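Local coordinates for conjugal transfer protein TRWB (Escherichia coli, PDB 1E9R) that probably acts as a ring-forming, helicase-like NTPase that couples DNA to the type IV secretion machinery during bacterial conjugation, at residues W115-E120 against E156-L161; R129-V134 against L152-T157. One frame throughout, in Å; residues are numbered along the deposited sequence.

Interaction 1: residues W115-E120 against E156-L161; sequences WSFFNE and ETAKKL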
# COMPACT_ATOMS: atom_id res chain seq x y z
N TRP B 115 9.37 -43.21 -7.81
CA TRP B 115 9.33 -42.06 -8.71
C TRP B 115 10.35 -40.96 -8.41
O TRP B 115 10.84 -40.83 -7.29
CB TRP B 115 7.92 -41.44 -8.65
CG TRP B 115 7.72 -40.19 -9.47
CD1 TRP B 115 7.27 -40.11 -10.76
CD2 TRP B 115 7.95 -38.84 -9.05
NE1 TRP B 115 7.21 -38.80 -11.17
CE2 TRP B 115 7.62 -38.00 -10.13
CE3 TRP B 115 8.41 -38.26 -7.85
CZ2 TRP B 115 7.72 -36.60 -10.06
CZ3 TRP B 115 8.52 -36.87 -7.78
CH2 TRP B 115 8.17 -36.06 -8.88
N SER B 116 10.66 -40.18 -9.45
CA SER B 116 11.56 -39.03 -9.37
C SER B 116 11.16 -38.24 -10.59
O SER B 116 10.72 -38.84 -11.57
CB SER B 116 13.03 -39.43 -9.50
OG SER B 116 13.42 -39.47 -10.87
N PHE B 117 11.30 -36.92 -10.57
CA PHE B 117 10.89 -36.15 -11.72
C PHE B 117 11.62 -36.55 -13.00
O PHE B 117 11.17 -36.23 -14.09
CB PHE B 117 11.04 -34.65 -11.46
CG PHE B 117 12.44 -34.13 -11.58
CD1 PHE B 117 13.32 -34.22 -10.52
CD2 PHE B 117 12.87 -33.52 -12.75
CE1 PHE B 117 14.62 -33.71 -10.63
CE2 PHE B 117 14.15 -33.01 -12.87
CZ PHE B 117 15.03 -33.11 -11.81
N PHE B 118 12.73 -37.27 -12.87
CA PHE B 118 13.47 -37.70 -14.05
C PHE B 118 12.57 -38.52 -14.98
O PHE B 118 12.69 -38.47 -16.20
CB PHE B 118 14.69 -38.55 -13.67
CG PHE B 118 15.89 -37.75 -13.24
CD1 PHE B 118 16.68 -37.12 -14.19
CD2 PHE B 118 16.22 -37.62 -11.90
CE1 PHE B 118 17.81 -36.37 -13.81
CE2 PHE B 118 17.34 -36.87 -11.50
CZ PHE B 118 18.13 -36.24 -12.46
N ASN B 119 11.65 -39.28 -14.38
CA ASN B 119 10.74 -40.14 -15.12
C ASN B 119 9.77 -39.41 -16.05
O ASN B 119 9.09 -40.06 -16.85
CB ASN B 119 9.91 -41.01 -14.16
CG ASN B 119 10.78 -41.80 -13.18
OD1 ASN B 119 11.96 -42.04 -13.43
ND2 ASN B 119 10.18 -42.22 -12.07
N GLU B 120 9.70 -38.08 -15.95
CA GLU B 120 8.76 -37.33 -16.78
C GLU B 120 9.41 -36.61 -17.94
O GLU B 120 8.74 -35.98 -18.76
CB GLU B 120 8.01 -36.30 -15.93
CG GLU B 120 7.48 -36.83 -14.60
CD GLU B 120 6.51 -37.99 -14.74
OE1 GLU B 120 6.10 -38.32 -15.87
OE2 GLU B 120 6.14 -38.58 -13.70
N GLU B 156 19.95 -27.65 -15.09
CA GLU B 156 21.27 -27.90 -15.68
C GLU B 156 21.99 -29.05 -14.97
O GLU B 156 22.59 -29.90 -15.63
CB GLU B 156 22.12 -26.63 -15.64
CG GLU B 156 21.67 -25.57 -16.63
CD GLU B 156 21.48 -26.11 -18.04
OE1 GLU B 156 22.45 -26.67 -18.62
OE2 GLU B 156 20.37 -25.99 -18.59
N THR B 157 21.91 -29.11 -13.65
CA THR B 157 22.56 -30.19 -12.90
C THR B 157 21.92 -31.52 -13.27
O THR B 157 22.60 -32.47 -13.62
CB THR B 157 22.43 -29.98 -11.38
OG1 THR B 157 23.06 -28.76 -11.01
CG2 THR B 157 23.10 -31.12 -10.62
N ALA B 158 20.59 -31.57 -13.19
CA ALA B 158 19.85 -32.78 -13.51
C ALA B 158 20.07 -33.20 -14.96
O ALA B 158 20.21 -34.39 -15.24
CB ALA B 158 18.36 -32.57 -13.25
N LYS B 159 20.10 -32.24 -15.87
CA LYS B 159 20.31 -32.53 -17.29
C LYS B 159 21.65 -33.23 -17.52
O LYS B 159 21.74 -34.15 -18.33
CB LYS B 159 20.26 -31.24 -18.11
CG LYS B 159 20.16 -31.47 -19.60
CD LYS B 159 20.33 -30.15 -20.38
CE LYS B 159 19.31 -29.08 -19.98
NZ LYS B 159 19.46 -27.81 -20.77
N LYS B 160 22.69 -32.80 -16.81
CA LYS B 160 24.02 -33.39 -16.94
C LYS B 160 24.10 -34.79 -16.32
O LYS B 160 24.70 -35.70 -16.89
CB LYS B 160 25.08 -32.49 -16.29
CG LYS B 160 26.50 -33.00 -16.48
CD LYS B 160 27.55 -31.98 -16.03
CE LYS B 160 28.97 -32.53 -16.17
NZ LYS B 160 30.01 -31.53 -15.81
N LEU B 161 23.49 -34.96 -15.14
CA LEU B 161 23.45 -36.25 -14.48
C LEU B 161 22.76 -37.27 -15.39
O LEU B 161 23.21 -38.41 -15.52
CB LEU B 161 22.70 -36.15 -13.15
CG LEU B 161 23.43 -35.44 -12.02
CD1 LEU B 161 22.50 -35.27 -10.84
CD2 LEU B 161 24.66 -36.24 -11.62
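Ala158 presents its methyl group to the outer ends of two aromatic rings, those of Phe117 and Phe118. The apolar part of the contact is this three-way meeting: CB of Ala158 lies 3.7 Å from CZ of Phe117, near that ring's plane, and 3.8 Å from CZ of Phe118. A methyl is small enough for both rings to reach the helix. Phe117 has CG between its backbone N and carbonyl carbon (chi1 79°), which carries the far end of its ring toward Ala158.

A polar element is added at Phe118, where CE1 approaches O of Ala158 at 3.4 Å with the oxygen in the ring plane, so the slightly positive C-H rim, rather than the pi face, meets the carbonyl. OG of Ser116 also lies in this plane, at the ring's edge. Were Phe118 an alanine, the Ala158 methyl would be likely to lose one of its two ring neighbours from the turn, and a gap would probably open beside the helix at the Ala158 carbonyl.

The polar bonds stay within each partner. Trp115 NE1 donates in its ring plane to OE2 of Glu120, 2.8 Å away at 157°, meeting the anti side of the carboxylate; Ile231 N and Ser230 OG take up the same group. On the helix, Lys159 NZ and Glu156 OE2 form an i to i+3 salt bridge of 3.0 Å.

Trp127 and Met169 extend the apolar surroundings. The arrangement is that of a 3-10 turn packed by its aromatic residues against a long helix, here 141-163 of what is probably the all-alpha domain of this coupling protein.

Interaction 2: residues R129-V134 against L152-T157; sequences RYALSV and LLLRET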
# COMPACT_ATOMS: atom_id res chain seq x y z
N ARG B 129 10.10 -27.33 -17.80
CA ARG B 129 8.71 -27.65 -17.57
C ARG B 129 8.49 -28.30 -16.20
O ARG B 129 7.60 -27.90 -15.45
CB ARG B 129 8.27 -28.59 -18.68
CG ARG B 129 6.80 -28.78 -18.82
CD ARG B 129 6.51 -29.61 -20.04
NE ARG B 129 5.11 -29.99 -20.07
CZ ARG B 129 4.62 -31.00 -20.78
NH1 ARG B 129 5.42 -31.73 -21.54
NH2 ARG B 129 3.32 -31.27 -20.72
N TYR B 130 9.31 -29.29 -15.86
CA TYR B 130 9.14 -29.97 -14.57
C TYR B 130 9.99 -29.38 -13.45
O TYR B 130 9.81 -29.72 -12.29
CB TYR B 130 9.38 -31.48 -14.73
CG TYR B 130 8.34 -32.12 -15.63
CD1 TYR B 130 7.02 -32.27 -15.19
CD2 TYR B 130 8.63 -32.44 -16.96
CE1 TYR B 130 6.02 -32.71 -16.06
CE2 TYR B 130 7.62 -32.89 -17.83
CZ TYR B 130 6.32 -33.02 -17.37
OH TYR B 130 5.32 -33.42 -18.23
N ALA B 131 10.90 -28.48 -13.80
CA ALA B 131 11.69 -27.79 -12.79
C ALA B 131 10.69 -26.85 -12.10
O ALA B 131 10.75 -26.61 -10.89
CB ALA B 131 12.81 -27.00 -13.46
N LEU B 132 9.76 -26.34 -12.90
CA LEU B 132 8.69 -25.45 -12.45
C LEU B 132 7.76 -26.19 -11.48
O LEU B 132 7.07 -25.56 -10.69
CB LEU B 132 7.89 -24.97 -13.66
CG LEU B 132 7.78 -23.51 -14.08
CD1 LEU B 132 8.83 -22.67 -13.43
CD2 LEU B 132 7.88 -23.44 -15.58
N SER B 133 7.75 -27.52 -11.56
CA SER B 133 6.90 -28.35 -10.68
C SER B 133 7.60 -28.65 -9.37
O SER B 133 6.99 -28.63 -8.30
CB SER B 133 6.56 -29.68 -11.36
OG SER B 133 5.82 -29.48 -12.55
N VAL B 134 8.90 -28.93 -9.46
CA VAL B 134 9.72 -29.23 -8.29
C VAL B 134 9.92 -27.97 -7.45
O VAL B 134 9.85 -28.01 -6.22
CB VAL B 134 11.10 -29.77 -8.72
CG1 VAL B 134 11.99 -29.99 -7.50
CG2 VAL B 134 10.93 -31.07 -9.49
N LEU B 152 17.26 -22.96 -12.52
CA LEU B 152 18.42 -22.93 -13.41
C LEU B 152 19.43 -23.96 -12.91
O LEU B 152 19.90 -24.80 -13.68
CB LEU B 152 19.08 -21.55 -13.41
CG LEU B 152 20.44 -21.55 -14.13
CD1 LEU B 152 20.26 -21.83 -15.61
CD2 LEU B 152 21.13 -20.22 -13.92
N LEU B 153 19.77 -23.89 -11.63
CA LEU B 153 20.71 -24.84 -11.04
C LEU B 153 20.14 -26.25 -11.13
O LEU B 153 20.88 -27.20 -11.41
CB LEU B 153 20.97 -24.47 -9.58
CG LEU B 153 21.89 -25.43 -8.80
CD1 LEU B 153 23.20 -25.59 -9.52
CD2 LEU B 153 22.13 -24.90 -7.41
N LEU B 154 18.84 -26.39 -10.90
CA LEU B 154 18.22 -27.70 -10.96
C LEU B 154 18.23 -28.31 -12.35
O LEU B 154 18.76 -29.39 -12.54
CB LEU B 154 16.78 -27.65 -10.47
CG LEU B 154 16.08 -29.01 -10.45
CD1 LEU B 154 16.67 -29.88 -9.35
CD2 LEU B 154 14.58 -28.82 -10.23
N ARG B 155 17.67 -27.61 -13.33
CA ARG B 155 17.60 -28.17 -14.68
C ARG B 155 18.94 -28.48 -15.34
O ARG B 155 19.06 -29.47 -16.05
CB ARG B 155 16.72 -27.29 -15.59
CG ARG B 155 17.36 -26.02 -16.10
CD ARG B 155 16.39 -25.29 -17.03
NE ARG B 155 15.60 -24.29 -16.32
CZ ARG B 155 15.96 -23.02 -16.20
NH1 ARG B 155 17.08 -22.59 -16.76
NH2 ARG B 155 15.20 -22.17 -15.52
N GLU B 156 19.95 -27.65 -15.09
CA GLU B 156 21.27 -27.90 -15.68
C GLU B 156 21.99 -29.05 -14.97
O GLU B 156 22.59 -29.90 -15.63
CB GLU B 156 22.12 -26.63 -15.64
CG GLU B 156 21.67 -25.57 -16.63
CD GLU B 156 21.48 -26.11 -18.04
OE1 GLU B 156 22.45 -26.67 -18.62
OE2 GLU B 156 20.37 -25.99 -18.59
N THR B 157 21.91 -29.11 -13.65
CA THR B 157 22.56 -30.19 -12.90
C THR B 157 21.92 -31.52 -13.27
O THR B 157 22.60 -32.47 -13.62
CB THR B 157 22.43 -29.98 -11.38
OG1 THR B 157 23.06 -28.76 -11.01
CG2 THR B 157 23.10 -31.12 -10.62
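Leu154 points a single methyl, CD2, at the surface of helix 126-134, where Ala131 and Val134 stand one turn apart. The leucine and the valine cross obliquely, CD2 coming within 3.9 Å of both CB and CG1 of Val134. Over Ala131 the same methyl approaches the backbone itself, 4.0 Å from CA, since the alanine side chain is too short to hold it off. With CG anti to the backbone N (chi1 -177°), Leu154 extends across the interface, and Leu172 of helix 169-178 adds to its apolar surroundings.

A small residue, Ala131, suits the place where the backbones come nearest: its CA is 6.2 Å from CA of Arg155, and the short axes approach to 9.6 Å with 129° between their directions. This is packing of two helices that run obliquely, nearer antiparallel than parallel, within the probable all-alpha domain, which in this protein family sits beside the P-loop nucleotide-binding domain.

Arg155 shares only its aliphatic root, CB facing CB of Ala131 at 4.5 Å. Its guanidinium turns back along its own helix, one face lying over CA of Leu152, while NE finds its polar partner in OE1 of Gln128, just ahead of the segment 129-134.

Elsewhere on helix 141-163, Thr157 OG1 donates to O of Leu153 at 2.7 Å; the amide N of Thr157 reaches that oxygen from the opposite face of its plane, so two donors grip it and the buried hydroxyl is satisfied inside the helix. Leu152 faces away from helix 126-134 and packs on Phe212 of a neighbouring subunit.

In the fold
Both contacts use helix 141-163, and they overlap at Glu156 and Thr157: interaction 1 takes the later turns, interaction 2 the earlier ones. Their centres lie about 8 Å apart. The loop 115-120 and helix 126-134 also touch each other, CG of Phe117 lying 4.0 Å from CG2 of Val134, so the two apolar patches join. Leu172 of helix 169-178 borders both, packing on Phe117 and on Leu154. The centres of the contacts are about 25 Å and 22 Å from that of the chain, for interactions 1 and 2 respectively, and neither includes residues of the probable P-loop after strand 56-59, where sulfate appears to be bound.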